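Local coordinates for protein seryl-tRNA synthetase (Pyrococcus horikoshii, PDB 2DQ0) that activates serine with ATP and attaches it to tRNA(Ser), and probably also to tRNA(Sec), as a homodimeric class II aminoacyl-tRNA synthetase, at residues G228-E233 / D237-V242; A286-K291 / I296-Q301. One frame throughout, in Å; residues are numbered along the deposited sequence.

Overall arrangement
Both contacts belong to the catalytic core of the synthetase, not to the N-terminal coiled-coil extension that is involved in tRNA binding. Contact 1 comes first along the chain, bridging the one-turn helix 234-237; contact 2 follows within the loop joining the antiparallel strands 273-282 and 301-311, the class II motif 2 loop. Their centres lie about 16 Å apart, yet they touch: A286 N approaches D237 O at 3.1 Å, a probable hydrogen bond, and the Y240 hydroxyl atom OH packs against H300 ND1. Residues 237-242 thus run between the adenylate-binding loop of contact 2 and the dimer interface, which they enter at Y240 to V242.

Contact 1 of 2, residues G228-E233 / D237-V242; sequences GSTSFE and DVIYKV
E233 and D237 are joined across a single turn of α-helix, residues 234-237, in the class II synthetase core. The bond that defines this turn is a backbone one of the i to i+4 kind: D237 N donates to E233 O over 3.2 Å with a fairly straight N-H...O angle of 161°, and the amide lies in the carbonyl plane. It ties the loop that follows helix 223-227 to the chain that continues toward strand 248-249.

Van der Waals contact around this bond is sparse. The D237 side chain, with CG anti to its own carbonyl carbon (chi1 -61°), folds back alongside the turn, and OD1 lies 3.9 Å from E233 O, two acceptors that merely pack. Deeper in, the I239 side chain is extended, and its CD1 methyl ends 4.5 Å from the T230 hydroxyl atom OG1; I239 also packs on E226 and Y248. T230 itself touches H255, in the helix that begins at E254, which hydrogen-bonds the bound seryl-adenylate analogue, and this sets that side of the contact close to the amino acid pocket.

Polar side chains are held mainly within their own segments or by neighbours. T230 OG1 has weak hydrogen bonds to E226 O and D234 OD1, while S231 OG makes a weak one to E233 OE1. At the far end, K241 pairs with E243 of the second subunit and also bonds E245 O; the same NZ reaches V242 O at 3.3 Å, tilted 33° from that carbonyl's plane.

Contact 2 of 2, residues A286-K291 / I296-Q301; sequences AGTAGK and IFRVHQ. With SSA (5'-O-(N-(L-seryl)-sulfamoyl)adenosine), chain G; SO4 (sulfate ion), chain C; SO4 (sulfate ion), chain D.
R298 meets T288 and K291 in the motif 2 loop of the class II fold, where it lines the adenylate pocket. Just before it, F297 places its carbonyl O 3.2 Å from C2 of the adenine in the bound seryl-adenylate analogue, while its ring makes a cation-pi contact with R412. R298 extends away from its backbone N (chi1 173°) and bends further out, so that its CD lies 3.7 Å from T288 CG2 and the poorly ordered K291 passes CD over one guanidinium face, 4.1 Å from NH1. That NH1 donates a nearly straight bond of 3.2 Å (170°) to O4 of a sulfate, probably from the crystallisation liquor, at the guanidinium edge. A leucine here would lack the guanidinium and would probably leave this sulfate without one of its charged partners and take away the surface on which K291 CD rests. V299 reads adenine through its backbone: its N donates to N1 of the analogue at 3.0 Å, and its O accepts from N6 at 3.0 Å. H300 follows, its ND1 bonded to R283 O and its ring fixed between two partners, since NE2 donates to O2 of a second such sulfate, 2.9 Å away at the ring edge, near its plane.

Contact 1 of 2, residues G228-E233 / D237-V242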
loop_
_atom_site.group_PDB
_atom_site.type_symbol
_atom_site.label_atom_id
_atom_site.label_comp_id
_atom_site.label_asym_id
_atom_site.label_seq_id
_atom_site.Cartn_x
_atom_site.Cartn_y
_atom_site.Cartn_z
ATOM N N GLY A 228 4.975 18.541 3.205
ATOM C CA GLY A 228 3.987 19.570 3.431
ATOM C C GLY A 228 3.083 19.178 4.576
ATOM O O GLY A 228 2.379 20.022 5.125
ATOM N N SER A 229 3.138 17.907 4.972
ATOM C CA SER A 229 2.264 17.382 6.024
ATOM C C SER A 229 2.834 17.110 7.412
ATOM O O SER A 229 2.067 17.059 8.385
ATOM C CB SER A 229 1.597 16.095 5.527
ATOM O OG SER A 229 0.815 16.298 4.360
ATOM N N THR A 230 4.146 16.904 7.516
ATOM C CA THR A 230 4.779 16.621 8.816
ATOM C C THR A 230 6.175 17.178 8.886
ATOM O O THR A 230 6.599 17.920 8.009
ATOM C CB THR A 230 4.936 15.100 9.132
ATOM O OG1 THR A 230 5.462 14.419 7.985
ATOM C CG2 THR A 230 3.634 14.497 9.540
ATOM N N SER A 231 6.893 16.800 9.939
ATOM C CA SER A 231 8.253 17.269 10.104
ATOM C C SER A 231 9.184 16.316 9.370
ATOM O O SER A 231 8.894 15.122 9.218
ATOM C CB SER A 231 8.634 17.367 11.587
ATOM O OG SER A 231 8.564 16.114 12.222
ATOM N N PHE A 232 10.292 16.863 8.900
ATOM C CA PHE A 232 11.263 16.101 8.151
ATOM C C PHE A 232 11.816 14.869 8.862
ATOM O O PHE A 232 12.280 13.942 8.205
ATOM C CB PHE A 232 12.383 17.039 7.710
ATOM C CG PHE A 232 11.929 18.086 6.732
ATOM C CD1 PHE A 232 11.505 17.728 5.464
ATOM C CD2 PHE A 232 11.910 19.423 7.083
ATOM C CE1 PHE A 232 11.069 18.688 4.565
ATOM C CE2 PHE A 232 11.472 20.390 6.185
ATOM C CZ PHE A 232 11.052 20.025 4.929
ATOM N N GLU A 233 11.757 14.841 10.192
ATOM C CA GLU A 233 12.256 13.681 10.933
ATOM C C GLU A 233 11.487 12.419 10.544
ATOM O O GLU A 233 12.031 11.310 10.591
ATOM C CB GLU A 233 12.140 13.899 12.442
ATOM C CG GLU A 233 13.047 14.982 12.979
ATOM C CD GLU A 233 12.297 16.275 13.259
ATOM O OE1 GLU A 233 11.561 16.738 12.357
ATOM O OE2 GLU A 233 12.443 16.827 14.376
ATOM N N ASP A 237 12.132 8.160 10.395
ATOM C CA ASP A 237 11.428 7.281 11.316
ATOM C C ASP A 237 10.148 6.588 10.903
ATOM O O ASP A 237 9.909 5.454 11.308
ATOM C CB ASP A 237 11.164 8.051 12.602
ATOM C CG ASP A 237 12.439 8.489 13.266
ATOM O OD1 ASP A 237 12.395 9.462 14.048
ATOM O OD2 ASP A 237 13.489 7.853 13.003
ATOM N N VAL A 238 9.316 7.251 10.114
ATOM C CA VAL A 238 8.071 6.627 9.760
ATOM C C VAL A 238 7.833 6.318 8.289
ATOM O O VAL A 238 7.287 5.275 7.956
ATOM C CB VAL A 238 6.842 7.465 10.312
ATOM C CG1 VAL A 238 7.287 8.552 11.231
ATOM C CG2 VAL A 238 6.071 8.053 9.198
ATOM N N ILE A 239 8.269 7.204 7.408
ATOM C CA ILE A 239 7.991 7.062 5.989
ATOM C C ILE A 239 8.896 6.241 5.091
ATOM O O ILE A 239 10.102 6.432 5.068
ATOM C CB ILE A 239 7.845 8.456 5.388
ATOM C CG1 ILE A 239 6.781 9.205 6.166
ATOM C CG2 ILE A 239 7.468 8.385 3.910
ATOM C CD1 ILE A 239 6.793 10.687 5.866
ATOM N N TYR A 240 8.271 5.341 4.334
ATOM C CA TYR A 240 8.953 4.480 3.366
ATOM C C TYR A 240 8.969 5.185 2.015
ATOM O O TYR A 240 7.941 5.733 1.574
ATOM C CB TYR A 240 8.195 3.170 3.126
ATOM C CG TYR A 240 8.242 2.140 4.219
ATOM C CD1 TYR A 240 9.421 1.450 4.502
ATOM C CD2 TYR A 240 7.091 1.798 4.929
ATOM C CE1 TYR A 240 9.459 0.437 5.462
ATOM C CE2 TYR A 240 7.118 0.782 5.895
ATOM C CZ TYR A 240 8.307 0.109 6.155
ATOM O OH TYR A 240 8.354 -0.860 7.124
ATOM N N LYS A 241 10.124 5.166 1.355
ATOM C CA LYS A 241 10.216 5.747 0.033
ATOM C C LYS A 241 10.355 4.584 -0.948
ATOM O O LYS A 241 10.950 3.553 -0.608
ATOM C CB LYS A 241 11.423 6.669 -0.094
ATOM C CG LYS A 241 11.533 7.275 -1.492
ATOM C CD LYS A 241 12.728 8.178 -1.614
ATOM C CE LYS A 241 12.837 8.779 -3.002
ATOM N NZ LYS A 241 13.276 7.751 -3.982
ATOM N N VAL A 242 9.788 4.722 -2.147
ATOM C CA VAL A 242 9.924 3.648 -3.121
ATOM C C VAL A 242 11.124 3.974 -4.009
ATOM O O VAL A 242 11.355 5.124 -4.378
ATOM C CB VAL A 242 8.599 3.419 -3.959
ATOM C CG1 VAL A 242 7.459 4.162 -3.345
ATOM C CG2 VAL A 242 8.784 3.794 -5.386
#

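Contact 2 of 2, residues A286-K291 / I296-Q301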
loop_
_atom_site.group_PDB
_atom_site.type_symbol
_atom_site.label_atom_id
_atom_site.label_comp_id
_atom_site.label_asym_id
_atom_site.label_seq_id
_atom_site.Cartn_x
_atom_site.Cartn_y
_atom_site.Cartn_z
ATOM N N ALA A 286 10.574 2.936 12.928
ATOM C CA ALA A 286 12.007 2.750 13.127
ATOM C C ALA A 286 12.458 2.866 14.584
ATOM O O ALA A 286 13.188 2.008 15.080
ATOM C CB ALA A 286 12.775 3.721 12.258
ATOM N N GLY A 287 12.020 3.914 15.272
ATOM C CA GLY A 287 12.403 4.086 16.665
ATOM C C GLY A 287 12.307 2.805 17.484
ATOM O O GLY A 287 13.051 2.608 18.442
ATOM N N THR A 288 11.383 1.928 17.110
ATOM C CA THR A 288 11.185 0.666 17.809
ATOM C C THR A 288 11.527 -0.500 16.871
ATOM O O THR A 288 11.926 -0.274 15.731
ATOM C CB THR A 288 9.730 0.563 18.302
ATOM O OG1 THR A 288 9.412 -0.802 18.563
ATOM C CG2 THR A 288 8.765 1.135 17.270
ATOM N N ALA A 289 11.400 -1.737 17.350
ATOM C CA ALA A 289 11.695 -2.934 16.544
ATOM C C ALA A 289 11.260 -4.154 17.360
ATOM O O ALA A 289 11.011 -5.240 16.825
ATOM C CB ALA A 289 13.213 -3.014 16.211
ATOM N N GLY A 290 11.167 -3.932 18.668
ATOM C CA GLY A 290 10.764 -4.959 19.607
ATOM C C GLY A 290 10.542 -4.333 20.975
ATOM O O GLY A 290 11.375 -4.480 21.872
ATOM N N LYS A 291 9.428 -3.617 21.140
ATOM C CA LYS A 291 9.113 -2.982 22.420
ATOM C C LYS A 291 8.369 -3.916 23.387
ATOM O O LYS A 291 8.916 -4.259 24.439
ATOM C CB LYS A 291 8.299 -1.695 22.216
ATOM C CG LYS A 291 9.093 -0.510 21.675
ATOM C CD LYS A 291 8.360 0.808 21.918
ATOM C CE LYS A 291 8.404 1.203 23.386
ATOM N NZ LYS A 291 9.813 1.411 23.829
ATOM N N ILE A 296 -0.940 -6.966 16.646
ATOM C CA ILE A 296 -1.291 -5.943 15.674
ATOM C C ILE A 296 -1.493 -4.564 16.277
ATOM O O ILE A 296 -2.219 -3.722 15.734
ATOM C CB ILE A 296 -2.560 -6.330 14.906
ATOM C CG1 ILE A 296 -3.751 -6.447 15.863
ATOM C CG2 ILE A 296 -2.329 -7.610 14.156
ATOM C CD1 ILE A 296 -5.079 -6.868 15.174
ATOM N N PHE A 297 -0.847 -4.335 17.408
ATOM C CA PHE A 297 -0.952 -3.051 18.071
ATOM C C PHE A 297 -0.053 -2.006 17.405
ATOM O O PHE A 297 -0.441 -0.856 17.228
ATOM C CB PHE A 297 -0.536 -3.187 19.527
ATOM C CG PHE A 297 -0.709 -1.936 20.302
ATOM C CD1 PHE A 297 -1.990 -1.520 20.696
ATOM C CD2 PHE A 297 0.389 -1.119 20.588
ATOM C CE1 PHE A 297 -2.179 -0.298 21.361
ATOM C CE2 PHE A 297 0.211 0.113 21.259
ATOM C CZ PHE A 297 -1.086 0.518 21.642
ATOM N N ARG A 298 1.164 -2.411 17.069
ATOM C CA ARG A 298 2.115 -1.509 16.448
ATOM C C ARG A 298 2.823 -2.280 15.335
ATOM O O ARG A 298 3.805 -2.994 15.556
ATOM C CB ARG A 298 3.116 -0.989 17.497
ATOM C CG ARG A 298 4.245 -0.172 16.904
ATOM C CD ARG A 298 5.247 0.240 17.953
ATOM N NE ARG A 298 4.785 1.392 18.704
ATOM C CZ ARG A 298 4.448 1.364 19.989
ATOM N NH1 ARG A 298 4.522 0.230 20.676
ATOM N NH2 ARG A 298 4.048 2.479 20.586
ATOM N N VAL A 299 2.311 -2.114 14.126
ATOM C CA VAL A 299 2.840 -2.820 12.993
ATOM C C VAL A 299 3.198 -1.896 11.841
ATOM O O VAL A 299 3.000 -0.679 11.893
ATOM C CB VAL A 299 1.810 -3.820 12.523
ATOM C CG1 VAL A 299 1.690 -4.945 13.536
ATOM C CG2 VAL A 299 0.443 -3.108 12.388
ATOM N N HIS A 300 3.717 -2.494 10.787
ATOM C CA HIS A 300 4.102 -1.735 9.621
ATOM C C HIS A 300 2.939 -1.313 8.705
ATOM O O HIS A 300 3.058 -0.299 7.985
ATOM C CB HIS A 300 5.152 -2.522 8.841
ATOM C CG HIS A 300 6.457 -2.591 9.548
ATOM N ND1 HIS A 300 7.119 -1.458 9.975
ATOM C CD2 HIS A 300 7.212 -3.647 9.936
ATOM C CE1 HIS A 300 8.228 -1.816 10.593
ATOM N NE2 HIS A 300 8.307 -3.136 10.581
ATOM N N GLN A 301 1.850 -2.089 8.707
ATOM C CA GLN A 301 0.685 -1.746 7.895
ATOM C C GLN A 301 -0.608 -1.959 8.665
ATOM O O GLN A 301 -0.759 -2.939 9.399
ATOM C CB GLN A 301 0.634 -2.556 6.577
ATOM C CG GLN A 301 0.054 -3.931 6.705
ATOM C CD GLN A 301 -0.035 -4.721 5.386
ATOM O OE1 GLN A 301 0.945 -4.838 4.644
ATOM N NE2 GLN A 301 -1.210 -5.306 5.125
HETATM N N10 SSA G . -3.567 11.470 10.830
HETATM C CA SSA G . -3.518 11.341 12.298
HETATM C CB SSA G . -4.895 11.149 12.872
HETATM O OG SSA G . -5.427 9.851 12.588
HETATM C C9 SSA G . -2.660 10.174 12.774
HETATM O O9 SSA G . -2.194 9.364 11.978
HETATM N N8 SSA G . -2.429 10.096 14.090
HETATM S S1 SSA G . -1.579 8.872 14.692
HETATM O O1S SSA G . -0.255 8.990 14.098
HETATM O O2S SSA G . -1.743 8.943 16.139
HETATM O "O5'" SSA G . -2.293 7.599 14.118
HETATM C "C5'" SSA G . -3.668 7.399 14.384
HETATM C "C4'" SSA G . -3.926 6.060 15.002
HETATM O "O4'" SSA G . -3.527 5.001 14.110
HETATM C "C3'" SSA G . -3.221 5.721 16.300
HETATM O "O3'" SSA G . -3.869 6.365 17.378
HETATM C "C2'" SSA G . -3.471 4.224 16.334
HETATM O "O2'" SSA G . -4.796 3.863 16.641
HETATM C "C1'" SSA G . -3.161 3.861 14.875
HETATM N N9 SSA G . -1.748 3.610 14.607
HETATM C C8 SSA G . -0.705 4.512 14.469
HETATM N N7 SSA G . 0.450 3.945 14.233
HETATM C C5 SSA G . 0.157 2.585 14.219
HETATM C C6 SSA G . 0.964 1.431 14.032
HETATM N N6 SSA G . 2.274 1.486 13.814
HETATM N N1 SSA G . 0.353 0.206 14.062
HETATM C C2 SSA G . -0.981 0.156 14.273
HETATM N N3 SSA G . -1.844 1.180 14.469
HETATM C C4 SSA G . -1.200 2.369 14.442
HETATM S S SO4 C . 11.187 -4.133 12.539
HETATM O O1 SO4 C . 11.667 -4.584 11.219
HETATM O O2 SO4 C . 9.768 -4.492 12.676
HETATM O O3 SO4 C . 11.961 -4.794 13.609
HETATM O O4 SO4 C . 11.351 -2.669 12.646
HETATM S S SO4 D . 4.482 -1.233 23.748
HETATM O O1 SO4 D . 4.306 -1.700 22.358
HETATM O O2 SO4 D . 3.620 -2.045 24.628
HETATM O O3 SO4 D . 5.889 -1.365 24.182
HETATM O O4 SO4 D . 4.100 0.188 23.820
#